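Local coordinates for protein AAA ATPase, central region (Enterococcus faecium, PDB 2QW6) that probably hydrolyses ATP as an AAA+ ATPase of the MgsA family, of which this is the helical C-terminal domain, at residues S19-S24 with R51-I56; A32-L37 with V94-C99. One frame throughout, in Å; residues are numbered along the deposited sequence.

Contact 1: residues S19-S24 with R51-I56; sequences SAFQKS and RRLMVI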
loop_
_atom_site.group_PDB
_atom_site.type_symbol
_atom_site.label_atom_id
_atom_site.label_comp_id
_atom_site.label_asym_id
_atom_site.label_seq_id
_atom_site.Cartn_x
_atom_site.Cartn_y
_atom_site.Cartn_z
ATOM N N SER D 19 -16.146 -12.378 -16.729
ATOM C CA SER D 19 -15.465 -11.962 -17.967
ATOM C C SER D 19 -16.124 -10.753 -18.634
ATOM O O SER D 19 -15.429 -9.902 -19.182
ATOM C CB SER D 19 -15.389 -13.104 -18.958
ATOM O OG SER D 19 -14.810 -14.226 -18.315
ATOM N N ALA D 20 -17.456 -10.674 -18.582
ATOM C CA ALA D 20 -18.181 -9.560 -19.192
ATOM C C ALA D 20 -17.873 -8.282 -18.388
ATOM O O ALA D 20 -17.665 -7.199 -18.965
ATOM C CB ALA D 20 -19.670 -9.860 -19.219
ATOM N N PHE D 21 -17.819 -8.429 -17.058
ATOM C CA PHE D 21 -17.338 -7.376 -16.139
ATOM C C PHE D 21 -15.942 -6.865 -16.553
ATOM O O PHE D 21 -15.744 -5.658 -16.748
ATOM C CB PHE D 21 -17.324 -7.951 -14.724
ATOM C CG PHE D 21 -16.738 -7.046 -13.669
ATOM C CD1 PHE D 21 -17.350 -5.844 -13.315
ATOM C CD2 PHE D 21 -15.615 -7.448 -12.957
ATOM C CE1 PHE D 21 -16.833 -5.049 -12.291
ATOM C CE2 PHE D 21 -15.081 -6.646 -11.908
ATOM C CZ PHE D 21 -15.689 -5.465 -11.576
ATOM N N GLN D 22 -15.004 -7.796 -16.744
ATOM C CA GLN D 22 -13.681 -7.477 -17.226
ATOM C C GLN D 22 -13.682 -6.698 -18.558
ATOM O O GLN D 22 -13.032 -5.648 -18.686
ATOM C CB GLN D 22 -12.826 -8.745 -17.346
ATOM C CG GLN D 22 -11.397 -8.427 -17.825
ATOM C CD GLN D 22 -10.436 -9.603 -17.704
ATOM O OE1 GLN D 22 -10.867 -10.768 -17.670
ATOM N NE2 GLN D 22 -9.115 -9.306 -17.646
ATOM N N LYS D 23 -14.392 -7.224 -19.551
ATOM C CA LYS D 23 -14.589 -6.511 -20.822
ATOM C C LYS D 23 -15.119 -5.089 -20.669
ATOM O O LYS D 23 -14.590 -4.187 -21.280
ATOM C CB LYS D 23 -15.519 -7.289 -21.744
ATOM C CG LYS D 23 -14.916 -8.540 -22.371
ATOM C CD LYS D 23 -15.992 -9.183 -23.267
ATOM C CE LYS D 23 -16.071 -10.715 -23.141
ATOM N NZ LYS D 23 -14.891 -11.393 -23.760
ATOM N N SER D 24 -16.153 -4.888 -19.859
ATOM C CA SER D 24 -16.712 -3.534 -19.644
ATOM C C SER D 24 -15.690 -2.534 -19.149
ATOM O O SER D 24 -15.757 -1.348 -19.484
ATOM C CB SER D 24 -17.811 -3.568 -18.593
ATOM O OG SER D 24 -18.687 -4.632 -18.854
ATOM N N ARG D 51 -9.550 -10.973 -7.171
ATOM C CA ARG D 51 -8.527 -11.491 -8.080
ATOM C C ARG D 51 -8.617 -10.828 -9.454
ATOM O O ARG D 51 -7.606 -10.406 -9.992
ATOM C CB ARG D 51 -8.595 -13.015 -8.244
ATOM C CG ARG D 51 -8.153 -13.846 -7.030
ATOM C CD ARG D 51 -8.200 -15.377 -7.375
ATOM N NE ARG D 51 -7.501 -15.683 -8.644
ATOM C CZ ARG D 51 -6.248 -16.150 -8.716
ATOM N NH1 ARG D 51 -5.577 -16.375 -7.593
ATOM N NH2 ARG D 51 -5.670 -16.395 -9.901
ATOM N N ARG D 52 -9.822 -10.747 -10.014
ATOM C CA ARG D 52 -10.031 -10.179 -11.347
ATOM C C ARG D 52 -9.679 -8.689 -11.439
ATOM O O ARG D 52 -9.068 -8.225 -12.424
ATOM C CB ARG D 52 -11.492 -10.407 -11.797
ATOM C CG ARG D 52 -11.684 -10.388 -13.297
ATOM C CD ARG D 52 -10.692 -11.281 -14.017
ATOM N NE ARG D 52 -11.142 -12.668 -14.083
ATOM C CZ ARG D 52 -11.771 -13.223 -15.127
ATOM N NH1 ARG D 52 -12.035 -12.526 -16.230
ATOM N NH2 ARG D 52 -12.135 -14.497 -15.065
ATOM N N LEU D 53 -10.061 -7.933 -10.417
ATOM C CA LEU D 53 -9.702 -6.519 -10.406
ATOM C C LEU D 53 -8.183 -6.332 -10.358
ATOM O O LEU D 53 -7.672 -5.448 -11.031
ATOM C CB LEU D 53 -10.396 -5.759 -9.269
ATOM C CG LEU D 53 -11.887 -5.486 -9.472
ATOM C CD1 LEU D 53 -12.446 -4.844 -8.171
ATOM C CD2 LEU D 53 -12.155 -4.568 -10.704
ATOM N N MET D 54 -7.446 -7.169 -9.618
ATOM C CA MET D 54 -5.985 -7.023 -9.604
ATOM C C MET D 54 -5.386 -7.356 -10.968
ATOM O O MET D 54 -4.472 -6.636 -11.482
ATOM C CB MET D 54 -5.328 -7.800 -8.444
ATOM C CG MET D 54 -5.384 -7.042 -7.056
ATOM S SD MET D 54 -4.735 -7.952 -5.632
ATOM C CE MET D 54 -5.527 -9.528 -5.844
ATOM N N VAL D 55 -5.914 -8.404 -11.592
ATOM C CA VAL D 55 -5.446 -8.770 -12.946
ATOM C C VAL D 55 -5.767 -7.625 -13.929
ATOM O O VAL D 55 -4.884 -7.168 -14.643
ATOM C CB VAL D 55 -6.034 -10.099 -13.422
ATOM C CG1 VAL D 55 -5.675 -10.369 -14.921
ATOM C CG2 VAL D 55 -5.570 -11.236 -12.522
ATOM N N ILE D 56 -6.999 -7.115 -13.914
ATOM C CA ILE D 56 -7.380 -5.954 -14.758
ATOM C C ILE D 56 -6.526 -4.704 -14.483
ATOM O O ILE D 56 -5.977 -4.090 -15.397
ATOM C CB ILE D 56 -8.858 -5.608 -14.551
ATOM C CG1 ILE D 56 -9.771 -6.694 -15.131
ATOM C CG2 ILE D 56 -9.217 -4.255 -15.189
ATOM C CD1 ILE D 56 -11.198 -6.571 -14.580
#
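Q22 lays its aliphatic stem along I56, the two side chains sliding past each other in opposite directions, with Q22 CG 3.6 Å from I56 CG1. CD1 of I56 reaches further, to 3.7 Å from Q22 CA, and so covers the root of the glutamine as well as its stem. With CG anti to the backbone N and the chain extended beyond it, Q22 carries its amide across to R52. A glutamine suits this place because its methylenes can pack on isoleucine while its end stays polar. R52, long enough to bring a donor here while partly exposed, bends at chi2 and chi3 and sets NH1 2.6 Å from Q22 OE1; the bond is weak, its N-H...O angle being only 127°. The carbonyl oxygen lies at the guanidinium edge, near its plane, yet the amide and guanidinium planes are turned 63° apart. S19 OG sits at the same edge, 3.9 Å from R52 NH1. On the apolar flank F21 and L53, large groups suited to the buried side, cross at about a right angle, F21 CZ meeting L53 CD2 at 3.7 Å, and L53 continues onto L91 and L98 of helix 88-100. R51, not touching 19-24, forms a salt bridge with E86 of a second subunit. The segment axes pass 10.8 Å apart and cross at 32°, the helices running in the same general direction within an all-helical bundle.

Contact 2: residues A32-L37 with V94-C99; sequences AALHYL and VVVDLC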
loop_
_atom_site.group_PDB
_atom_site.type_symbol
_atom_site.label_atom_id
_atom_site.label_comp_id
_atom_site.label_asym_id
_atom_site.label_seq_id
_atom_site.Cartn_x
_atom_site.Cartn_y
_atom_site.Cartn_z
ATOM N N ALA D 32 -21.989 -0.255 -17.320
ATOM C CA ALA D 32 -21.962 -1.713 -17.462
ATOM C C ALA D 32 -21.153 -2.369 -16.356
ATOM O O ALA D 32 -21.578 -3.372 -15.822
ATOM C CB ALA D 32 -21.412 -2.144 -18.823
ATOM N N ALA D 33 -19.994 -1.803 -16.026
ATOM C CA ALA D 33 -19.092 -2.416 -15.046
ATOM C C ALA D 33 -19.743 -2.428 -13.680
ATOM O O ALA D 33 -19.664 -3.420 -12.995
ATOM C CB ALA D 33 -17.775 -1.689 -14.997
ATOM N N LEU D 34 -20.404 -1.324 -13.313
ATOM C CA LEU D 34 -21.151 -1.233 -12.064
ATOM C C LEU D 34 -22.414 -2.052 -12.075
ATOM O O LEU D 34 -22.811 -2.539 -11.029
ATOM C CB LEU D 34 -21.497 0.212 -11.715
ATOM C CG LEU D 34 -20.340 1.178 -11.443
ATOM C CD1 LEU D 34 -20.854 2.656 -11.409
ATOM C CD2 LEU D 34 -19.615 0.793 -10.132
ATOM N N HIS D 35 -23.051 -2.204 -13.239
ATOM C CA HIS D 35 -24.159 -3.164 -13.385
ATOM C C HIS D 35 -23.703 -4.543 -12.946
ATOM O O HIS D 35 -24.337 -5.148 -12.116
ATOM C CB HIS D 35 -24.680 -3.234 -14.840
ATOM C CG HIS D 35 -25.543 -4.435 -15.116
ATOM N ND1 HIS D 35 -26.866 -4.508 -14.730
ATOM C CD2 HIS D 35 -25.262 -5.610 -15.721
ATOM C CE1 HIS D 35 -27.360 -5.683 -15.075
ATOM N NE2 HIS D 35 -26.414 -6.365 -15.697
ATOM N N TYR D 36 -22.589 -5.004 -13.516
ATOM C CA TYR D 36 -22.003 -6.317 -13.253
ATOM C C TYR D 36 -21.467 -6.483 -11.840
ATOM O O TYR D 36 -21.688 -7.526 -11.220
ATOM C CB TYR D 36 -20.871 -6.599 -14.251
ATOM C CG TYR D 36 -21.353 -6.961 -15.640
ATOM C CD1 TYR D 36 -22.140 -8.099 -15.843
ATOM C CD2 TYR D 36 -20.995 -6.190 -16.758
ATOM C CE1 TYR D 36 -22.584 -8.449 -17.114
ATOM C CE2 TYR D 36 -21.435 -6.541 -18.064
ATOM C CZ TYR D 36 -22.231 -7.657 -18.212
ATOM O OH TYR D 36 -22.662 -8.036 -19.456
ATOM N N LEU D 37 -20.766 -5.465 -11.337
ATOM C CA LEU D 37 -20.239 -5.514 -9.979
ATOM C C LEU D 37 -21.359 -5.785 -8.977
ATOM O O LEU D 37 -21.224 -6.685 -8.147
ATOM C CB LEU D 37 -19.495 -4.214 -9.596
ATOM C CG LEU D 37 -19.010 -4.128 -8.147
ATOM C CD1 LEU D 37 -17.836 -5.081 -7.891
ATOM C CD2 LEU D 37 -18.610 -2.701 -7.840
ATOM N N VAL D 94 -13.035 1.526 -7.221
ATOM C CA VAL D 94 -11.939 1.101 -8.087
ATOM C C VAL D 94 -12.404 0.766 -9.485
ATOM O O VAL D 94 -11.719 1.126 -10.445
ATOM C CB VAL D 94 -11.125 -0.068 -7.513
ATOM C CG1 VAL D 94 -9.901 -0.353 -8.395
ATOM C CG2 VAL D 94 -10.624 0.314 -6.191
ATOM N N VAL D 95 -13.548 0.086 -9.609
ATOM C CA VAL D 95 -14.088 -0.157 -10.943
ATOM C C VAL D 95 -14.201 1.173 -11.677
ATOM O O VAL D 95 -13.794 1.263 -12.830
ATOM C CB VAL D 95 -15.408 -0.996 -10.996
ATOM C CG1 VAL D 95 -16.247 -0.785 -9.836
ATOM C CG2 VAL D 95 -16.202 -0.657 -12.222
ATOM N N VAL D 96 -14.688 2.217 -11.000
ATOM C CA VAL D 96 -14.775 3.533 -11.665
ATOM C C VAL D 96 -13.389 4.055 -12.012
ATOM O O VAL D 96 -13.133 4.467 -13.149
ATOM C CB VAL D 96 -15.553 4.604 -10.854
ATOM C CG1 VAL D 96 -15.418 5.974 -11.521
ATOM C CG2 VAL D 96 -17.002 4.221 -10.694
ATOM N N ASP D 97 -12.493 4.016 -11.037
ATOM C CA ASP D 97 -11.115 4.476 -11.238
ATOM C C ASP D 97 -10.502 3.789 -12.457
ATOM O O ASP D 97 -9.931 4.449 -13.319
ATOM C CB ASP D 97 -10.300 4.270 -9.952
ATOM C CG ASP D 97 -8.825 4.722 -10.069
ATOM O OD1 ASP D 97 -8.490 5.592 -10.923
ATOM O OD2 ASP D 97 -7.992 4.196 -9.258
ATOM N N LEU D 98 -10.676 2.477 -12.562
ATOM C CA LEU D 98 -10.108 1.723 -13.669
ATOM C C LEU D 98 -10.799 2.003 -14.998
ATOM O O LEU D 98 -10.152 1.952 -16.057
ATOM C CB LEU D 98 -10.120 0.212 -13.378
ATOM C CG LEU D 98 -9.295 -0.402 -12.218
ATOM C CD1 LEU D 98 -9.544 -1.886 -12.143
ATOM C CD2 LEU D 98 -7.797 -0.150 -12.362
ATOM N N CYS D 99 -12.112 2.251 -14.957
ATOM C CA CYS D 99 -12.883 2.595 -16.168
ATOM C C CYS D 99 -12.381 3.893 -16.812
ATOM O O CYS D 99 -12.076 3.919 -17.999
ATOM C CB CYS D 99 -14.376 2.701 -15.862
ATOM S SG CYS D 99 -15.175 1.124 -15.767
#
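V95 and A33 make the tightest apolar meeting here: V95 CG2 lies 3.4 Å from A33 CB, closer than carbon atoms usually pack. V95 takes an unstaggered first torsion (chi1 32°), consistent with tight or strained packing. The CA atoms of this pair are also the nearest across the two segments, at 6.9 Å, and the small methyl of alanine suits this close approach of the backbones. The other valine branch serves the leucines. CG1 of V95 touches L37 CD2 at 3.6 Å and L34 CD2 at 3.7 Å, so one methyl bridges residues three apart on helix 30-43. L37 has CG anti to its backbone N (chi1 175°), which places CD2 against V95 CG1; beyond the segment it also packs on L91 and A92. Farther out, L34 CD1 approaches V96 CG2 at 4.2 Å in a looser contact.

The sulfur of C99 adds a further apolar contact. C99 lies one turn after V95, and its SG rests 3.9 Å from A33 CB, so that A33 meets two successive turns of helix 88-100. Cysteine suits the spot as a small residue that packs well against a methyl.

No hydrogen bond joins the segments, whose axes come within 9.9 Å and run roughly antiparallel at 154°. Cohesion therefore probably comes from close apolar fit, with L34 and V96 at a partly exposed margin.

How the contacts relate
Contacts 1 and 2 have centres about 9 Å apart, each about 6 Å from the centre of the chain, and they meet directly. F21 CE1 packs 3.3 Å from A33 O, while S24 OG lies 3.4 Å from Y36 CE2, so helix 17-26 rests on helix 30-43, its successor in the chain. A second bridge runs through helix 88-100, whose L98 touches I56 of helix 46-59. The segments alternate along the sequence, so the chain passes from contact 1 to contact 2, back, and across again. Contact 1 adjoins a second subunit, whereas contact 2 touches no other chain of the assembly.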